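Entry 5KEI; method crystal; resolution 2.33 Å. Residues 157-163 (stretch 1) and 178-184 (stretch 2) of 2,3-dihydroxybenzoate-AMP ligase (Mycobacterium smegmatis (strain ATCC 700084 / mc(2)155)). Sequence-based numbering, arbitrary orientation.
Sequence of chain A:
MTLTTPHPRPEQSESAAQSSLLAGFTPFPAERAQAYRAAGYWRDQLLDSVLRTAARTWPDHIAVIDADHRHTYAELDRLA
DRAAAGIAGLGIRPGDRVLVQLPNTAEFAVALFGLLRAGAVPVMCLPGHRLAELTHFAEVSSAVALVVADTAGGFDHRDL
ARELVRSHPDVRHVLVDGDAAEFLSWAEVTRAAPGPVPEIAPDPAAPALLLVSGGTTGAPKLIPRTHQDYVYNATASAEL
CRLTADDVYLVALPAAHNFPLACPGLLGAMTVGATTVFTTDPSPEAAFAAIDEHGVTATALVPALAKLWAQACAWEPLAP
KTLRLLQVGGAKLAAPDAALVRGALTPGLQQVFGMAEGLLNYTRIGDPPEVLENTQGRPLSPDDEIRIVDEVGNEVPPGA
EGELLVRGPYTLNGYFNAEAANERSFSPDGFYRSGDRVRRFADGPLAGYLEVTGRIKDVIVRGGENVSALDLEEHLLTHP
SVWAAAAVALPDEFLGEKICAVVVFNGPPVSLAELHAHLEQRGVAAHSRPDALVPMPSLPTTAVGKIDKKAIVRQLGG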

# COMPACT_ATOMS: atom_id res chain seq x y z
N HIS A 157 -7.63 11.66 -18.82
CA HIS A 157 -6.31 11.22 -18.36
C HIS A 157 -5.22 11.80 -19.25
O HIS A 157 -4.07 11.95 -18.83
CB HIS A 157 -6.20 9.70 -18.34
CG HIS A 157 -6.75 9.05 -17.10
ND1 HIS A 157 -7.79 8.15 -17.12
CD2 HIS A 157 -6.39 9.17 -15.79
CE1 HIS A 157 -8.05 7.74 -15.89
NE2 HIS A 157 -7.22 8.34 -15.07
N ARG A 158 -5.58 12.12 -20.49
CA ARG A 158 -4.61 12.69 -21.41
C ARG A 158 -4.22 14.11 -21.01
O ARG A 158 -3.05 14.46 -21.12
CB ARG A 158 -5.16 12.65 -22.84
CG ARG A 158 -6.52 13.32 -23.02
CD ARG A 158 -7.21 12.77 -24.25
NE ARG A 158 -7.47 11.34 -24.12
CZ ARG A 158 -7.84 10.55 -25.12
NH1 ARG A 158 -8.07 9.26 -24.91
NH2 ARG A 158 -7.99 11.06 -26.34
N ASP A 159 -5.17 14.92 -20.54
CA ASP A 159 -4.85 16.28 -20.07
C ASP A 159 -3.96 16.22 -18.84
O ASP A 159 -3.18 17.15 -18.56
CB ASP A 159 -6.11 17.07 -19.74
CG ASP A 159 -6.93 17.40 -20.96
OD1 ASP A 159 -6.78 18.52 -21.50
OD2 ASP A 159 -7.74 16.53 -21.37
N LEU A 160 -4.12 15.13 -18.10
CA LEU A 160 -3.32 14.81 -16.93
C LEU A 160 -1.88 14.54 -17.31
O LEU A 160 -0.95 15.08 -16.72
CB LEU A 160 -3.91 13.60 -16.21
CG LEU A 160 -2.97 12.86 -15.27
CD1 LEU A 160 -2.72 13.68 -14.02
CD2 LEU A 160 -3.55 11.49 -14.94
N ALA A 161 -1.70 13.67 -18.29
CA ALA A 161 -0.37 13.34 -18.77
C ALA A 161 0.34 14.59 -19.28
O ALA A 161 1.54 14.77 -19.04
CB ALA A 161 -0.45 12.27 -19.85
N ARG A 162 -0.41 15.47 -19.96
CA ARG A 162 0.14 16.69 -20.54
C ARG A 162 0.67 17.63 -19.47
O ARG A 162 1.79 18.13 -19.57
CB ARG A 162 -0.90 17.39 -21.43
CG ARG A 162 -1.10 16.71 -22.79
CD ARG A 162 -1.95 17.52 -23.76
NE ARG A 162 -3.38 17.33 -23.53
CZ ARG A 162 -4.16 16.52 -24.25
NH1 ARG A 162 -3.67 15.81 -25.25
NH2 ARG A 162 -5.45 16.43 -23.95
N GLU A 163 -0.10 17.85 -18.41
CA GLU A 163 0.39 18.72 -17.35
C GLU A 163 1.49 18.04 -16.53
O GLU A 163 2.35 18.72 -15.96
CB GLU A 163 -0.77 19.18 -16.46
CG GLU A 163 -1.90 19.96 -17.19
CD GLU A 163 -1.42 21.04 -18.18
OE1 GLU A 163 -0.29 21.58 -18.05
OE2 GLU A 163 -2.21 21.34 -19.11
N GLY A 178 -5.63 2.96 -25.28
CA GLY A 178 -6.75 3.67 -25.87
C GLY A 178 -6.31 4.77 -26.84
O GLY A 178 -5.27 4.65 -27.49
N ASP A 179 -7.10 5.84 -26.94
CA ASP A 179 -6.81 6.95 -27.85
C ASP A 179 -5.61 7.73 -27.36
O ASP A 179 -5.74 8.57 -26.46
CB ASP A 179 -8.00 7.90 -27.99
CG ASP A 179 -9.25 7.21 -28.53
OD1 ASP A 179 -9.09 6.22 -29.27
OD2 ASP A 179 -10.38 7.67 -28.22
N ALA A 180 -4.45 7.47 -27.96
CA ALA A 180 -3.18 8.04 -27.49
C ALA A 180 -3.05 9.55 -27.70
O ALA A 180 -2.31 10.20 -26.96
CB ALA A 180 -2.02 7.32 -28.14
N ALA A 181 -3.76 10.09 -28.69
CA ALA A 181 -3.53 11.47 -29.17
C ALA A 181 -2.04 11.67 -29.52
O ALA A 181 -1.49 10.94 -30.36
CB ALA A 181 -3.99 12.50 -28.13
N GLU A 182 -1.38 12.63 -28.87
CA GLU A 182 0.02 12.98 -29.17
C GLU A 182 1.02 11.96 -28.60
O GLU A 182 2.20 11.99 -28.92
CB GLU A 182 0.35 14.35 -28.60
CG GLU A 182 -0.03 14.36 -27.14
CD GLU A 182 -0.80 15.57 -26.72
OE1 GLU A 182 -0.19 16.51 -26.19
OE2 GLU A 182 -2.03 15.57 -26.93
N PHE A 183 0.52 11.08 -27.73
CA PHE A 183 1.38 10.16 -27.01
C PHE A 183 1.48 8.82 -27.70
O PHE A 183 0.96 8.65 -28.80
CB PHE A 183 0.88 9.97 -25.58
CG PHE A 183 0.70 11.25 -24.84
CD1 PHE A 183 1.79 11.97 -24.41
CD2 PHE A 183 -0.57 11.72 -24.56
CE1 PHE A 183 1.63 13.14 -23.70
CE2 PHE A 183 -0.74 12.90 -23.85
CZ PHE A 183 0.36 13.62 -23.42
N LEU A 184 2.14 7.88 -27.03
CA LEU A 184 2.33 6.51 -27.52
C LEU A 184 1.10 5.64 -27.27
O LEU A 184 0.39 5.83 -26.28
CB LEU A 184 3.54 5.88 -26.84
CG LEU A 184 4.93 6.36 -27.24
CD1 LEU A 184 5.89 6.25 -26.05
CD2 LEU A 184 5.44 5.56 -28.41

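Residues 158-163 form a helix that runs on beyond the stretch, and it packs against an irregular segment, 178-184, whose chain reverses in a type II' beta turn from Ala180 to Phe183. The turn is closed by a backbone hydrogen bond from Phe183 N to Ala180 O (3.1 Å). The contact is small, burying 325 Å² in total, and most of the helical side of it comes from two arginines one turn apart.

His157 does not reach the second stretch, but His157 O accepts a backbone hydrogen bond from Ala161 N (3.0 Å). Arg158 points its CA-to-CB bond toward the loop, and its side chain, with chi1 in p, brings the guanidinium up to Asp179. The carbonyl oxygen there lies over one face of the guanidinium, with Arg158 NH1 2.9 Å from Asp179 O. Because the N-H bonds lie in the guanidinium plane, an oxygen above that plane is poorly placed to accept them, and the short distance does not amount to a hydrogen bond. The Asp179 carboxylate is also near, but at 4.3 Å from Arg158 NH1 to Asp179 OD2 the opposite charges remain beyond salt-bridge range.

Asp159 points away from the loop and makes no contact with it; Asp159 OD2 forms a salt bridge within the helix with Arg162 NH2 (3.5 Å). Leu160 makes no contact. Ala161, buried and directed toward the loop, gives the interface its apolar element: Ala161 CB lies 3.9 Å from Phe183 CZ. The ring also lies near the helix backbone, with Phe183 CE2 3.9 Å from Arg158 O.

Arg162 makes the most varied set of contacts. Its CA-to-CB bond points sideways, yet the side chain, bent at chi1 and chi3 (both m), brings the guanidinium to the loop. Along the way, Arg162 CG meets the edge of the Phe183 ring, 3.5 Å from Phe183 CZ, so the aliphatic part of the arginine adds to the packing begun by Ala161. At the tip, Arg162 NH1 donates a very short hydrogen bond (2.4 Å) to Glu182 OE2 within a salt bridge; its N-H...O angle of 126° is well short of linear. Glu182 OE2 lies near the guanidinium plane, in contrast to the carbonyl oxygen over the face of Arg158. The Ala181 methyl group sits at the edge of the same guanidinium, with Ala181 CB 4.4 Å from Arg162 NH1. Glu163 is out of reach of the loop.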